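Local coordinates for tannase (PDB 3WA7), which hydrolyses the galloyl ester bonds of tannins to release gallic acid, at residues R30-V35 against Q43-F48; S302-A307 against N325-L330. All coordinates share one frame; numbering follows the deposited sequence.

Contact 1 (R30-V35 against Q43-F48); sequences RNIQYV and QVLNVF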
# COMPACT_ATOMS: atom_id res chain seq x y z
N ARG A 30 11.99 -16.63 -14.67
CA ARG A 30 12.51 -15.78 -13.61
C ARG A 30 13.73 -14.93 -13.90
O ARG A 30 14.44 -15.13 -14.89
CB ARG A 30 12.84 -16.65 -12.39
CG ARG A 30 11.72 -17.57 -11.93
CD ARG A 30 12.15 -18.29 -10.66
NE ARG A 30 11.11 -19.15 -10.10
CZ ARG A 30 10.81 -20.37 -10.54
NH1 ARG A 30 11.47 -20.90 -11.56
NH2 ARG A 30 9.86 -21.07 -9.93
N ASN A 31 13.96 -13.98 -13.00
CA ASN A 31 15.09 -13.06 -13.05
C ASN A 31 15.26 -12.36 -14.39
O ASN A 31 16.35 -12.33 -14.97
CB ASN A 31 16.37 -13.80 -12.67
CG ASN A 31 16.32 -14.32 -11.24
OD1 ASN A 31 16.04 -13.57 -10.31
ND2 ASN A 31 16.59 -15.61 -11.06
N ILE A 32 14.16 -11.79 -14.87
CA ILE A 32 14.13 -11.08 -16.12
C ILE A 32 14.42 -9.60 -15.87
O ILE A 32 13.69 -8.93 -15.15
CB ILE A 32 12.74 -11.19 -16.79
CG1 ILE A 32 12.45 -12.66 -17.12
CG2 ILE A 32 12.69 -10.33 -18.05
CD1 ILE A 32 11.03 -12.91 -17.59
N GLN A 33 15.51 -9.10 -16.45
CA GLN A 33 15.87 -7.70 -16.31
C GLN A 33 14.79 -6.93 -17.06
O GLN A 33 14.58 -7.16 -18.25
CB GLN A 33 17.24 -7.47 -16.95
CG GLN A 33 17.77 -6.06 -16.89
CD GLN A 33 19.15 -5.95 -17.50
OE1 GLN A 33 20.08 -6.65 -17.08
NE2 GLN A 33 19.30 -5.08 -18.49
N TYR A 34 14.09 -6.01 -16.38
CA TYR A 34 13.02 -5.29 -17.06
C TYR A 34 13.35 -3.88 -17.56
O TYR A 34 12.48 -3.19 -18.10
CB TYR A 34 11.75 -5.28 -16.19
CG TYR A 34 11.89 -4.70 -14.81
CD1 TYR A 34 11.93 -3.32 -14.61
CD2 TYR A 34 11.96 -5.53 -13.69
CE1 TYR A 34 12.03 -2.78 -13.33
CE2 TYR A 34 12.06 -5.00 -12.40
CZ TYR A 34 12.10 -3.62 -12.23
OH TYR A 34 12.20 -3.09 -10.97
N VAL A 35 14.60 -3.46 -17.39
CA VAL A 35 15.06 -2.17 -17.90
C VAL A 35 16.42 -2.43 -18.56
O VAL A 35 17.11 -3.38 -18.19
CB VAL A 35 15.24 -1.08 -16.80
CG1 VAL A 35 13.89 -0.73 -16.19
CG2 VAL A 35 16.21 -1.56 -15.73
N GLN A 43 16.37 -5.22 -9.50
CA GLN A 43 15.54 -4.83 -10.63
C GLN A 43 15.33 -5.92 -11.69
O GLN A 43 15.79 -5.80 -12.83
CB GLN A 43 16.10 -3.57 -11.30
CG GLN A 43 16.04 -2.33 -10.42
CD GLN A 43 16.64 -1.11 -11.09
OE1 GLN A 43 17.84 -1.08 -11.38
NE2 GLN A 43 15.82 -0.10 -11.34
N VAL A 44 14.63 -6.98 -11.29
CA VAL A 44 14.30 -8.08 -12.18
C VAL A 44 12.87 -8.48 -11.82
O VAL A 44 12.36 -8.10 -10.77
CB VAL A 44 15.22 -9.31 -11.98
CG1 VAL A 44 16.65 -8.96 -12.39
CG2 VAL A 44 15.18 -9.79 -10.53
N LEU A 45 12.22 -9.22 -12.71
CA LEU A 45 10.86 -9.66 -12.42
C LEU A 45 10.70 -11.13 -12.77
O LEU A 45 11.49 -11.70 -13.53
CB LEU A 45 9.84 -8.80 -13.19
CG LEU A 45 9.88 -8.67 -14.72
CD1 LEU A 45 9.35 -9.94 -15.37
CD2 LEU A 45 9.02 -7.49 -15.15
N ASN A 46 9.69 -11.75 -12.17
CA ASN A 46 9.38 -13.16 -12.40
C ASN A 46 7.99 -13.25 -13.00
O ASN A 46 7.08 -12.51 -12.61
CB ASN A 46 9.41 -13.96 -11.09
CG ASN A 46 10.77 -13.96 -10.43
OD1 ASN A 46 11.80 -13.89 -11.10
ND2 ASN A 46 10.78 -14.07 -9.11
N VAL A 47 7.82 -14.18 -13.93
CA VAL A 47 6.54 -14.39 -14.60
C VAL A 47 6.03 -15.80 -14.31
O VAL A 47 6.76 -16.78 -14.50
CB VAL A 47 6.67 -14.22 -16.12
CG1 VAL A 47 5.33 -14.46 -16.80
CG2 VAL A 47 7.19 -12.82 -16.44
N PHE A 48 4.78 -15.91 -13.87
CA PHE A 48 4.18 -17.21 -13.58
C PHE A 48 2.87 -17.33 -14.34
O PHE A 48 2.01 -16.45 -14.27
CB PHE A 48 3.97 -17.36 -12.07
CG PHE A 48 5.23 -17.15 -11.28
CD1 PHE A 48 5.47 -15.93 -10.65
CD2 PHE A 48 6.20 -18.14 -11.23
CE1 PHE A 48 6.66 -15.71 -9.97
CE2 PHE A 48 7.40 -17.93 -10.55
CZ PHE A 48 7.63 -16.70 -9.92
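I32 and L45 form an antiparallel hydrogen-bonded pair: I32 N donates to L45 O over 3.0 Å, and L45 N returns a bond to I32 O at 2.9 Å. Just before this pair, N31 takes up left-handed backbone angles (phi 51°), so that N31 and I32 both lie opposite L45. N31 N bonds instead to the side chain of N46, meeting N46 OD1 at 2.9 Å and nearly in line with the carbonyl, at a C=O...N angle of 170°. The same OD1 rests against R30 CB. R30 NE lies at the edge of the F48 ring, while the guanidinium forms salt bridges with D85 and E15.

The Y34 side chain crosses the start of the other strand, from L45 toward Q43. With chi1 at 58°, Y34 CG sits between the backbone N and the carbonyl carbon, and from there the ring lies against V44 and Q43. Y34 CB touches L45 CD2 at 3.7 Å, and Y34 CG lies near the same methyl. Y34 CD2 reaches V44 C at 3.6 Å and Y34 CE2 comes within 3.4 Å of V44 N; Q43 O lies over one ring face. At the tip, Y34 OH passes Q43 CA at 3.8 Å and is hydrogen-bonded to G112 O. On the face carrying I32 and L45, I32 CD1 meets V47 CG2 at 4.0 Å.

Paired backbones with two residues facing one, the first of them left-handed, identify a G1 beta bulge in the hairpin of strands 22-33 and 44-50, within the central sheet of this alpha/beta-hydrolase.

Contact 2 (S302-A307 against N325-L330); sequences SSAQTA and NQVTDL
Helix 291-309 packs on the small antiparallel sheet of strands 320-323 and 326-330, and Q305 makes the polar link by gripping the backbone on both flanks of Q326. The Q305 chain bends at chi2 (68°), which turns CD off the extended path. Its amide then works at both ends: V327 N donates to Q305 OE1 over 2.8 Å in an almost straight bond (173° at the hydrogen), and Q305 NE2 donates to N325 O at 3.0 Å, with that acceptor in the amide plane. OE1 takes a second donor, a water at 2.7 Å from Q305 OE1 that also donates to V327 O at 2.9 Å. NE2 has a second acceptor in D309 OD1 of the same helix.

The Q326 amide lies nearly parallel to that of Q305, the planes 4° apart, though which end of the Q326 amide is oxygen is doubtful. Beside this polar group, A304 CB meets V327 CG2 at 4.2 Å, and F320 of the partner strand touches both residues.

Two hydrogen bonds from one side-chain amide to main-chain atoms, one accepted and one donated, make Q305 a bidentate glutamine that here docks helix 291-309 on the hairpin of strands 320-323 and 326-330.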
# COMPACT_ATOMS: atom_id res chain seq x y z
N SER A 302 -19.69 -0.23 11.81
CA SER A 302 -20.00 -1.15 10.73
C SER A 302 -19.05 -2.35 10.76
O SER A 302 -19.46 -3.49 10.50
CB SER A 302 -19.90 -0.44 9.38
OG SER A 302 -20.21 -1.32 8.31
N SER A 303 -17.79 -2.09 11.08
CA SER A 303 -16.78 -3.15 11.17
C SER A 303 -17.16 -4.14 12.26
O SER A 303 -17.10 -5.36 12.05
CB SER A 303 -15.41 -2.55 11.48
OG SER A 303 -14.44 -3.58 11.67
N ALA A 304 -17.54 -3.62 13.42
CA ALA A 304 -17.94 -4.44 14.55
C ALA A 304 -19.21 -5.22 14.21
O ALA A 304 -19.34 -6.40 14.55
CB ALA A 304 -18.19 -3.57 15.77
N GLN A 305 -20.16 -4.55 13.56
CA GLN A 305 -21.42 -5.19 13.19
C GLN A 305 -21.17 -6.40 12.29
O GLN A 305 -21.71 -7.48 12.51
CB GLN A 305 -22.33 -4.21 12.46
CG GLN A 305 -23.72 -4.77 12.15
CD GLN A 305 -24.54 -4.98 13.40
OE1 GLN A 305 -24.88 -4.03 14.10
NE2 GLN A 305 -24.87 -6.24 13.69
N THR A 306 -20.34 -6.20 11.27
CA THR A 306 -20.02 -7.25 10.31
C THR A 306 -19.42 -8.48 11.00
O THR A 306 -19.77 -9.61 10.68
CB THR A 306 -19.05 -6.73 9.24
OG1 THR A 306 -19.71 -5.72 8.47
CG2 THR A 306 -18.60 -7.86 8.32
N ALA A 307 -18.51 -8.24 11.94
CA ALA A 307 -17.86 -9.33 12.66
C ALA A 307 -18.86 -10.02 13.58
O ALA A 307 -18.92 -11.25 13.64
CB ALA A 307 -16.69 -8.79 13.46
N ASN A 325 -29.02 -7.62 18.49
CA ASN A 325 -27.91 -8.12 17.68
C ASN A 325 -27.29 -6.97 16.89
O ASN A 325 -26.55 -7.20 15.94
CB ASN A 325 -28.38 -9.19 16.69
CG ASN A 325 -28.46 -10.57 17.31
OD1 ASN A 325 -27.58 -10.99 18.06
ND2 ASN A 325 -29.53 -11.30 16.99
N GLN A 326 -27.58 -5.74 17.30
CA GLN A 326 -27.06 -4.58 16.60
C GLN A 326 -26.11 -3.71 17.41
O GLN A 326 -26.32 -3.48 18.60
CB GLN A 326 -28.23 -3.71 16.11
CG GLN A 326 -29.18 -4.42 15.16
CD GLN A 326 -28.50 -4.84 13.86
OE1 GLN A 326 -27.96 -4.01 13.14
NE2 GLN A 326 -28.54 -6.13 13.56
N VAL A 327 -25.05 -3.25 16.75
CA VAL A 327 -24.08 -2.36 17.39
C VAL A 327 -24.69 -0.98 17.13
O VAL A 327 -24.68 -0.50 16.00
CB VAL A 327 -22.70 -2.45 16.71
CG1 VAL A 327 -21.69 -1.59 17.46
CG2 VAL A 327 -22.23 -3.90 16.67
N THR A 328 -25.21 -0.36 18.18
CA THR A 328 -25.89 0.92 18.04
C THR A 328 -25.11 2.20 18.29
O THR A 328 -25.57 3.29 17.95
CB THR A 328 -27.14 0.95 18.93
OG1 THR A 328 -26.76 0.75 20.30
CG2 THR A 328 -28.11 -0.14 18.51
N ASP A 329 -23.93 2.10 18.90
CA ASP A 329 -23.15 3.30 19.14
C ASP A 329 -21.71 2.96 19.49
O ASP A 329 -21.38 1.80 19.72
CB ASP A 329 -23.77 4.12 20.28
CG ASP A 329 -23.56 5.61 20.11
OD1 ASP A 329 -22.57 6.01 19.45
OD2 ASP A 329 -24.37 6.39 20.65
N LEU A 330 -20.87 3.98 19.52
CA LEU A 330 -19.47 3.80 19.83
C LEU A 330 -18.83 5.05 20.42
O LEU A 330 -19.03 6.15 19.91
CB LEU A 330 -18.69 3.41 18.57
CG LEU A 330 -17.16 3.51 18.67
CD1 LEU A 330 -16.64 2.50 19.68
CD2 LEU A 330 -16.54 3.27 17.30
O HOH W 1 -24.70 -1.43 13.30

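Contact 1 closes before contact 2 opens along the chain, and the two lie on opposite sides of its centre, with centres about 45 Å and nearest atoms about 32 Å apart. They share no strand or helix. Contact 1 joins two neighbouring strands of the nine-stranded mixed sheet, near the end bordered by strand 13-19. Contact 2 lies outside that sheet, joining helix 291-309 to a separate two-stranded sheet. S303 on that helix hydrogen-bonds L445, just past strand 440-444, the other outermost strand. One contact thus lies within the central sheet of the hydrolase fold, whereas the other belongs to a helix and a separate hairpin outside that sheet, near its far edge.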